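Local coordinates for conjugal transfer protein TRWB (Escherichia coli, PDB 1E9R), which probably couples the DNA to be transferred to the secretion machinery in bacterial conjugation, forming a hexamer that resembles ring helicases and F1-ATPase, at residues B[124-128]-B[155-159]; B[169-173]-B[218-223]; B[366-370]-B[383-387]. All blocks are in the same frame, centred on the assembly; numbering follows the deposited sequence.

Interaction 1: residues B[124-128]-B[155-159]; sequences DYDWQ and RETAK
Two bonds from the guanidinium of Arg-155 converge on the side-chain amide oxygen of Gln-128, and they carry the polar part of this contact. Arg-155 NE lies 2.9 Å from Gln-128 OE1, the better formed bond, although NE stands well above the carbonyl plane; Arg-155 NH2 to the same oxygen is 3.1 Å, bent and weak. Gln-128 has CG anti to its backbone N (chi1 170°), and a bend at chi2 brings OE1 to Arg-155, the amide and guanidinium planes 87° apart.

The apolar part centres on the Trp-127 indole. Lys-159 lies over one face: its CA sits 3.9 Å from the centroid of the six-membered ring of Trp-127, a CH-pi contact close to the ring normal. Ala-158 CB touches Trp-127 CZ3 at 3.7 Å. With an alanine here instead of Trp-127, the Lys-159 chain would probably lose the ring face it rests on and a gap would open beside Ala-158 CB.

Lys-159 NZ forms a salt bridge with Glu-156 OE2 at 3.0 Å within helix 141-163. The chemistry implies that an indole face and an amide-guanidinium pair join the helices, the Asp-124 OD1 to Lys-159 NZ attraction probably being minor at 4.1 Å.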
loop_
_atom_site.group_PDB
_atom_site.type_symbol
_atom_site.label_atom_id
_atom_site.label_comp_id
_atom_site.label_asym_id
_atom_site.label_seq_id
_atom_site.Cartn_x
_atom_site.Cartn_y
_atom_site.Cartn_z
ATOM N N ASP B 124 26.773 14.499 29.950
ATOM C CA ASP B 124 25.409 14.971 29.789
ATOM C C ASP B 124 24.698 14.344 28.599
ATOM O O ASP B 124 23.507 14.078 28.661
ATOM C CB ASP B 124 25.386 16.493 29.647
ATOM C CG ASP B 124 23.969 17.054 29.598
ATOM O OD1 ASP B 124 23.120 16.609 30.410
ATOM O OD2 ASP B 124 23.710 17.946 28.752
ATOM N N TYR B 125 25.422 14.098 27.515
ATOM C CA TYR B 125 24.792 13.515 26.339
ATOM C C TYR B 125 24.447 12.031 26.493
ATOM O O TYR B 125 23.815 11.443 25.612
ATOM C CB TYR B 125 25.673 13.738 25.097
ATOM C CG TYR B 125 26.873 12.816 24.961
ATOM C CD1 TYR B 125 26.750 11.547 24.367
ATOM C CD2 TYR B 125 28.140 13.215 25.414
ATOM C CE1 TYR B 125 27.867 10.693 24.226
ATOM C CE2 TYR B 125 29.260 12.373 25.281
ATOM C CZ TYR B 125 29.118 11.115 24.687
ATOM O OH TYR B 125 30.220 10.287 24.573
ATOM N N ASP B 126 24.845 11.424 27.612
ATOM C CA ASP B 126 24.550 10.011 27.837
ATOM C C ASP B 126 23.114 9.773 28.259
ATOM O O ASP B 126 22.632 8.645 28.192
ATOM C CB ASP B 126 25.470 9.405 28.893
ATOM C CG ASP B 126 26.880 9.266 28.411
ATOM O OD1 ASP B 126 27.068 9.090 27.194
ATOM O OD2 ASP B 126 27.802 9.317 29.248
ATOM N N TRP B 127 22.426 10.820 28.704
ATOM C CA TRP B 127 21.045 10.647 29.121
ATOM C C TRP B 127 20.161 10.246 27.947
ATOM O O TRP B 127 19.389 9.287 28.049
ATOM C CB TRP B 127 20.504 11.915 29.778
ATOM C CG TRP B 127 21.118 12.199 31.123
ATOM C CD1 TRP B 127 21.998 13.192 31.427
ATOM C CD2 TRP B 127 20.912 11.465 32.339
ATOM N NE1 TRP B 127 22.355 13.127 32.752
ATOM C CE2 TRP B 127 21.702 12.073 33.334
ATOM C CE3 TRP B 127 20.136 10.350 32.681
ATOM C CZ2 TRP B 127 21.740 11.605 34.650
ATOM C CZ3 TRP B 127 20.175 9.885 33.992
ATOM C CH2 TRP B 127 20.972 10.514 34.958
ATOM N N GLN B 128 20.268 10.963 26.831
ATOM C CA GLN B 128 19.466 10.623 25.658
ATOM C C GLN B 128 19.980 9.317 25.047
ATOM O O GLN B 128 19.221 8.458 24.588
ATOM C CB GLN B 128 19.518 11.744 24.612
ATOM C CG GLN B 128 18.895 11.350 23.256
ATOM C CD GLN B 128 17.440 10.784 23.330
ATOM O OE1 GLN B 128 16.861 10.595 24.417
ATOM N NE2 GLN B 128 16.859 10.512 22.152
ATOM N N ARG B 155 14.500 10.898 30.382
ATOM C CA ARG B 155 15.773 11.578 30.590
ATOM C C ARG B 155 15.735 12.784 31.525
ATOM O O ARG B 155 16.680 13.007 32.284
ATOM C CB ARG B 155 16.417 11.942 29.244
ATOM C CG ARG B 155 15.847 13.140 28.530
ATOM C CD ARG B 155 16.623 13.405 27.244
ATOM N NE ARG B 155 16.006 12.760 26.094
ATOM C CZ ARG B 155 15.116 13.352 25.304
ATOM N NH1 ARG B 155 14.748 14.604 25.541
ATOM N NH2 ARG B 155 14.580 12.690 24.289
ATOM N N GLU B 156 14.651 13.554 31.495
ATOM C CA GLU B 156 14.542 14.710 32.379
ATOM C C GLU B 156 14.257 14.291 33.826
ATOM O O GLU B 156 14.846 14.841 34.755
ATOM C CB GLU B 156 13.463 15.673 31.881
ATOM C CG GLU B 156 13.866 16.428 30.620
ATOM C CD GLU B 156 15.242 17.088 30.736
ATOM O OE1 GLU B 156 15.450 17.907 31.658
ATOM O OE2 GLU B 156 16.122 16.789 29.902
ATOM N N THR B 157 13.373 13.317 34.021
ATOM C CA THR B 157 13.057 12.848 35.368
ATOM C C THR B 157 14.296 12.227 35.998
ATOM O O THR B 157 14.678 12.579 37.108
ATOM C CB THR B 157 11.930 11.793 35.355
ATOM O OG1 THR B 157 10.749 12.372 34.800
ATOM C CG2 THR B 157 11.622 11.309 36.769
ATOM N N ALA B 158 14.923 11.305 35.276
ATOM C CA ALA B 158 16.118 10.627 35.758
ATOM C C ALA B 158 17.248 11.613 36.009
ATOM O O ALA B 158 17.967 11.488 36.996
ATOM C CB ALA B 158 16.560 9.572 34.756
ATOM N N LYS B 159 17.404 12.592 35.122
ATOM C CA LYS B 159 18.460 13.592 35.271
ATOM C C LYS B 159 18.314 14.370 36.582
ATOM O O LYS B 159 19.308 14.661 37.246
ATOM C CB LYS B 159 18.435 14.569 34.095
ATOM C CG LYS B 159 19.664 15.446 33.990
ATOM C CD LYS B 159 19.479 16.544 32.937
ATOM C CE LYS B 159 19.169 15.985 31.535
ATOM N NZ LYS B 159 19.029 17.065 30.497
#

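Interaction 2: residues B[169-173]-B[218-223]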
loop_
_atom_site.group_PDB
_atom_site.type_symbol
_atom_site.label_atom_id
_atom_site.label_comp_id
_atom_site.label_asym_id
_atom_site.label_seq_id
_atom_site.Cartn_x
_atom_site.Cartn_y
_atom_site.Cartn_z
ATOM N N MET B 169 15.560 3.645 40.714
ATOM C CA MET B 169 14.666 3.202 39.656
ATOM C C MET B 169 13.247 3.189 40.188
ATOM O O MET B 169 12.288 3.352 39.430
ATOM C CB MET B 169 15.036 1.803 39.157
ATOM C CG MET B 169 16.282 1.761 38.282
ATOM S SD MET B 169 16.236 2.960 36.939
ATOM C CE MET B 169 15.047 2.226 35.881
ATOM N N ARG B 170 13.116 3.003 41.495
ATOM C CA ARG B 170 11.810 2.972 42.127
ATOM C C ARG B 170 11.240 4.390 42.122
ATOM O O ARG B 170 10.070 4.597 41.804
ATOM C CB ARG B 170 11.947 2.432 43.549
ATOM C CG ARG B 170 10.696 1.760 44.103
ATOM C CD ARG B 170 11.058 0.500 44.897
ATOM N NE ARG B 170 11.078 -0.701 44.058
ATOM C CZ ARG B 170 11.550 -1.887 44.445
ATOM N NH1 ARG B 170 12.054 -2.040 45.667
ATOM N NH2 ARG B 170 11.505 -2.928 43.617
ATOM N N GLU B 171 12.075 5.367 42.457
ATOM C CA GLU B 171 11.653 6.771 42.465
ATOM C C GLU B 171 11.310 7.243 41.050
ATOM O O GLU B 171 10.346 7.990 40.843
ATOM C CB GLU B 171 12.761 7.667 43.036
ATOM C CG GLU B 171 12.676 7.906 44.540
ATOM C CD GLU B 171 11.425 8.681 44.935
ATOM O OE1 GLU B 171 11.281 9.849 44.488
ATOM O OE2 GLU B 171 10.586 8.120 45.688
ATOM N N LEU B 172 12.121 6.805 40.091
ATOM C CA LEU B 172 11.942 7.133 38.687
ATOM C C LEU B 172 10.610 6.568 38.214
ATOM O O LEU B 172 9.837 7.238 37.537
ATOM C CB LEU B 172 13.080 6.525 37.866
ATOM C CG LEU B 172 13.070 6.794 36.364
ATOM C CD1 LEU B 172 13.169 8.288 36.083
ATOM C CD2 LEU B 172 14.236 6.069 35.744
ATOM N N PHE B 173 10.342 5.325 38.583
ATOM C CA PHE B 173 9.101 4.691 38.184
ATOM C C PHE B 173 7.892 5.354 38.839
ATOM O O PHE B 173 6.831 5.452 38.223
ATOM C CB PHE B 173 9.141 3.209 38.539
ATOM C CG PHE B 173 7.952 2.428 38.055
ATOM C CD1 PHE B 173 7.845 2.052 36.725
ATOM C CD2 PHE B 173 6.958 2.029 38.943
ATOM C CE1 PHE B 173 6.764 1.283 36.287
ATOM C CE2 PHE B 173 5.870 1.256 38.516
ATOM C CZ PHE B 173 5.775 0.882 37.190
ATOM N N LEU B 218 9.759 0.341 31.846
ATOM C CA LEU B 218 10.437 0.341 33.133
ATOM C C LEU B 218 10.275 -0.793 34.140
ATOM O O LEU B 218 11.233 -1.129 34.837
ATOM C CB LEU B 218 10.149 1.657 33.842
ATOM C CG LEU B 218 10.712 2.883 33.122
ATOM C CD1 LEU B 218 10.388 4.155 33.902
ATOM C CD2 LEU B 218 12.209 2.720 32.968
ATOM N N PRO B 219 9.080 -1.399 34.240
ATOM C CA PRO B 219 8.871 -2.493 35.205
ATOM C C PRO B 219 10.085 -3.368 35.599
ATOM O O PRO B 219 10.554 -3.299 36.738
ATOM C CB PRO B 219 7.739 -3.289 34.567
ATOM C CG PRO B 219 6.887 -2.186 33.982
ATOM C CD PRO B 219 7.924 -1.274 33.332
ATOM N N GLU B 220 10.595 -4.174 34.669
ATOM C CA GLU B 220 11.736 -5.044 34.956
ATOM C C GLU B 220 13.006 -4.302 35.379
ATOM O O GLU B 220 13.877 -4.870 36.032
ATOM C CB GLU B 220 12.034 -5.925 33.751
ATOM C CG GLU B 220 10.910 -6.881 33.402
ATOM C CD GLU B 220 10.454 -7.721 34.592
ATOM O OE1 GLU B 220 11.320 -8.229 35.340
ATOM O OE2 GLU B 220 9.228 -7.885 34.772
ATOM N N HIS B 221 13.116 -3.037 35.003
ATOM C CA HIS B 221 14.276 -2.237 35.373
ATOM C C HIS B 221 14.163 -1.923 36.857
ATOM O O HIS B 221 15.167 -1.757 37.554
ATOM C CB HIS B 221 14.284 -0.914 34.597
ATOM C CG HIS B 221 14.641 -1.051 33.151
ATOM N ND1 HIS B 221 15.913 -0.826 32.674
ATOM C CD2 HIS B 221 13.890 -1.388 32.074
ATOM C CE1 HIS B 221 15.933 -1.014 31.366
ATOM N NE2 HIS B 221 14.719 -1.356 30.978
ATOM N N VAL B 222 12.924 -1.828 37.324
ATOM C CA VAL B 222 12.653 -1.498 38.712
ATOM C C VAL B 222 12.936 -2.684 39.614
ATOM O O VAL B 222 13.574 -2.542 40.654
ATOM C CB VAL B 222 11.173 -1.057 38.910
ATOM C CG1 VAL B 222 10.931 -0.712 40.370
ATOM C CG2 VAL B 222 10.850 0.147 38.030
ATOM N N THR B 223 12.460 -3.853 39.202
ATOM C CA THR B 223 12.636 -5.075 39.967
ATOM C C THR B 223 14.037 -5.673 39.836
ATOM O O THR B 223 14.389 -6.606 40.556
ATOM C CB THR B 223 11.599 -6.122 39.537
ATOM O OG1 THR B 223 11.834 -6.508 38.177
ATOM C CG2 THR B 223 10.194 -5.540 39.663
#
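Helices 169-173 and 219-223 run roughly antiparallel, with 148° between their directions and an axis separation of 9.1 Å, and their backbones come nearest where the CA atoms of Met-169 and Val-222 are 5.2 Å apart. Val-222 is wedged between two residues of the facing helix. Its CG2 packs 3.5 Å from Phe-173 CB and also approaches CG and CD1 of that ring obliquely, whereas Val-222 CG1 turns to the Arg-170 chain, 3.7 Å from NE. The torsions explain this division: in Val-222 CG1 is anti to the backbone N (chi1 -180°) and CG2 anti to the carbonyl carbon, giving each methyl its own partner.

Phe-173 meets Leu-218 by its ring edge: Leu-218 CB lies near the ring plane, 3.7 Å from Phe-173 CD1. Pro-219 CD comes obliquely to CE1 of the same ring. The arrangement is plain helix-helix packing in an all-helical part of the chain: no strand occurs between the two segments, and Leu-172 faces helix 141-163 through Leu-154, Thr-157, Ala-158 and Leu-161. His-221 packs on Leu-258 and Ala-261 of helix 252-269.

Met-169 fills the buried side. With bends at both chi2 and chi3, its chain curls to bring CE to 3.5 Å from His-221 CB, and the same Met-169 methyl is 4.1 Å from Leu-218 CD2. Its CB and CG meanwhile lie against the carbonyl oxygen of His-221. At the exposed end, Arg-170 NH2 lies obliquely 3.6 Å from Val-222 O, a proximity without a hydrogen bond. Phe-173 also packs on Leu-192 of a neighbouring subunit, which places this helix pair beside a subunit interface.

Interaction 3: residues B[366-370]-B[383-387]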
loop_
_atom_site.group_PDB
_atom_site.type_symbol
_atom_site.label_atom_id
_atom_site.label_comp_id
_atom_site.label_asym_id
_atom_site.label_seq_id
_atom_site.Cartn_x
_atom_site.Cartn_y
_atom_site.Cartn_z
ATOM N N GLU B 366 28.671 -23.217 -18.910
ATOM C CA GLU B 366 28.612 -23.818 -20.253
ATOM C C GLU B 366 28.543 -25.330 -20.082
ATOM O O GLU B 366 29.328 -25.907 -19.324
ATOM C CB GLU B 366 29.842 -23.462 -21.090
ATOM C CG GLU B 366 30.007 -21.981 -21.331
ATOM C CD GLU B 366 31.126 -21.659 -22.299
ATOM O OE1 GLU B 366 32.209 -22.274 -22.190
ATOM O OE2 GLU B 366 30.928 -20.774 -23.160
ATOM N N ARG B 367 27.608 -25.966 -20.786
ATOM C CA ARG B 367 27.421 -27.413 -20.698
ATOM C C ARG B 367 27.368 -28.140 -22.041
ATOM O O ARG B 367 26.959 -27.572 -23.051
ATOM C CB ARG B 367 26.133 -27.716 -19.939
ATOM C CG ARG B 367 26.343 -28.373 -18.606
ATOM C CD ARG B 367 25.053 -28.976 -18.132
ATOM N NE ARG B 367 24.050 -27.958 -17.857
ATOM C CZ ARG B 367 23.969 -27.264 -16.724
ATOM N NH1 ARG B 367 24.834 -27.468 -15.735
ATOM N NH2 ARG B 367 23.008 -26.362 -16.579
ATOM N N ASP B 368 27.775 -29.406 -22.039
ATOM C CA ASP B 368 27.743 -30.219 -23.248
ATOM C C ASP B 368 26.308 -30.646 -23.457
ATOM O O ASP B 368 25.694 -31.213 -22.558
ATOM C CB ASP B 368 28.628 -31.457 -23.089
ATOM C CG ASP B 368 30.105 -31.153 -23.307
ATOM O OD1 ASP B 368 30.417 -30.052 -23.812
ATOM O OD2 ASP B 368 30.954 -32.017 -22.985
ATOM N N ARG B 369 25.774 -30.382 -24.643
ATOM C CA ARG B 369 24.389 -30.736 -24.938
ATOM C C ARG B 369 24.095 -32.242 -25.064
ATOM O O ARG B 369 22.945 -32.664 -24.893
ATOM C CB ARG B 369 23.933 -30.006 -26.205
ATOM C CG ARG B 369 24.020 -28.499 -26.094
ATOM C CD ARG B 369 23.260 -27.820 -27.218
ATOM N NE ARG B 369 23.188 -26.369 -27.036
ATOM C CZ ARG B 369 22.401 -25.557 -27.745
ATOM N NH1 ARG B 369 21.606 -26.051 -28.688
ATOM N NH2 ARG B 369 22.405 -24.249 -27.506
ATOM N N TYR B 370 25.118 -33.052 -25.344
ATOM C CA TYR B 370 24.925 -34.499 -25.492
ATOM C C TYR B 370 25.504 -35.313 -24.331
ATOM O O TYR B 370 26.382 -34.781 -23.612
ATOM C CB TYR B 370 25.548 -34.979 -26.807
ATOM C CG TYR B 370 25.094 -34.181 -28.002
ATOM C CD1 TYR B 370 25.455 -32.838 -28.139
ATOM C CD2 TYR B 370 24.264 -34.747 -28.969
ATOM C CE1 TYR B 370 25.002 -32.075 -29.202
ATOM C CE2 TYR B 370 23.803 -33.992 -30.042
ATOM C CZ TYR B 370 24.175 -32.653 -30.148
ATOM O OH TYR B 370 23.710 -31.884 -31.186
ATOM N N ALA B 383 28.367 -27.219 -30.013
ATOM C CA ALA B 383 27.356 -28.043 -29.290
ATOM C C ALA B 383 27.341 -27.696 -27.799
ATOM O O ALA B 383 26.928 -28.509 -26.959
ATOM C CB ALA B 383 27.659 -29.529 -29.482
ATOM N N LEU B 384 27.802 -26.489 -27.472
ATOM C CA LEU B 384 27.827 -26.039 -26.083
ATOM C C LEU B 384 26.683 -25.076 -25.803
ATOM O O LEU B 384 26.304 -24.281 -26.664
ATOM C CB LEU B 384 29.157 -25.350 -25.749
ATOM C CG LEU B 384 30.362 -26.210 -25.350
ATOM C CD1 LEU B 384 31.512 -25.299 -24.954
ATOM C CD2 LEU B 384 30.002 -27.117 -24.185
ATOM N N GLU B 385 26.145 -25.151 -24.589
ATOM C CA GLU B 385 25.041 -24.294 -24.178
ATOM C C GLU B 385 25.409 -23.422 -22.981
ATOM O O GLU B 385 25.988 -23.904 -22.013
ATOM C CB GLU B 385 23.828 -25.149 -23.816
ATOM C CG GLU B 385 24.057 -26.098 -22.647
ATOM C CD GLU B 385 22.761 -26.713 -22.132
ATOM O OE1 GLU B 385 21.690 -26.393 -22.690
ATOM O OE2 GLU B 385 22.807 -27.512 -21.168
ATOM N N ARG B 386 25.070 -22.138 -23.060
ATOM C CA ARG B 386 25.338 -21.197 -21.976
ATOM C C ARG B 386 24.048 -21.076 -21.178
ATOM O O ARG B 386 23.000 -20.751 -21.725
ATOM C CB ARG B 386 25.755 -19.845 -22.544
ATOM C CG ARG B 386 25.859 -18.740 -21.525
ATOM C CD ARG B 386 26.482 -17.518 -22.166
ATOM N NE ARG B 386 26.016 -17.308 -23.542
ATOM C CZ ARG B 386 24.773 -16.967 -23.884
ATOM N NH1 ARG B 386 23.841 -16.781 -22.951
ATOM N NH2 ARG B 386 24.462 -16.805 -25.164
ATOM N N VAL B 387 24.125 -21.338 -19.879
ATOM C CA VAL B 387 22.942 -21.316 -19.034
ATOM C C VAL B 387 23.125 -20.608 -17.703
ATOM O O VAL B 387 24.174 -20.715 -17.070
ATOM C CB VAL B 387 22.474 -22.776 -18.750
ATOM C CG1 VAL B 387 21.373 -22.801 -17.717
ATOM C CG2 VAL B 387 21.983 -23.415 -20.032
#
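Arg-367 and Glu-385 form the antiparallel hydrogen-bonded pair at the heart of this contact. Arg-367 N donates to Glu-385 O at 2.9 Å and Glu-385 N returns a bond to Arg-367 O at 3.0 Å, both in the carbonyl plane. A third bond lies just beyond the strand pair, Arg-369 N to Ala-383 O at 3.2 Å.

The same pair of Arg-367 and Glu-385 adds a long salt bridge, Arg-367 NE to Glu-385 OE2 at 3.6 Å, with the oxygen at the guanidinium edge and the two planes 77° apart. Glu-385 holds CG between its backbone N and carbonyl carbon (chi1 62°), which lays its chain across Arg-367 CB. Arg-367 NH2 has its own salt bridge to Glu-389, and Glu-385 OE2 of a neighbouring subunit pairs with Arg-386 NH2.

Outward lies the packing. Arg-369 sends its extended chain past Ala-383 O to bring NE 3.5 Å from Glu-385 CB; this buried nitrogen has no polar partner in the model. Tyr-370 CE1 meets Ala-383 CB obliquely at 3.7 Å. On the sheet face opposite Arg-367 and Glu-385, Leu-384 lies alongside Asp-368, pointing the same way.

With strand 16-18 adding its backbone bonds to Glu-366 on the other side, this is the antiparallel pairing of a three-stranded sheet, in which 362-368 is central and 384-390 is an edge within the chain.

In the fold
Interactions 1 and 2 belong to one helical region: their centres are 16 Å apart and they touch directly, Leu-172 CD1 lying 3.5 Å from Thr-157 CG2, where the successive helices 141-163 and 169-178 pack together. Interaction 3 lies on the opposite side of the chain's centre, its centre 67 Å from that of interaction 1 and 69 Å from that of interaction 2. All three approach neighbouring subunits: Tyr-125 of segment 124-128 hydrogen-bonds to Asp-250 of one, Phe-173 packs on Leu-192 of another, and Arg-386 pairs with Glu-385 across an interface. None of the three includes the probable P-loop residues Gly-60, Lys-66 and Ser-67, whose backbone amides hold sulfate, or strand 56-59 before them.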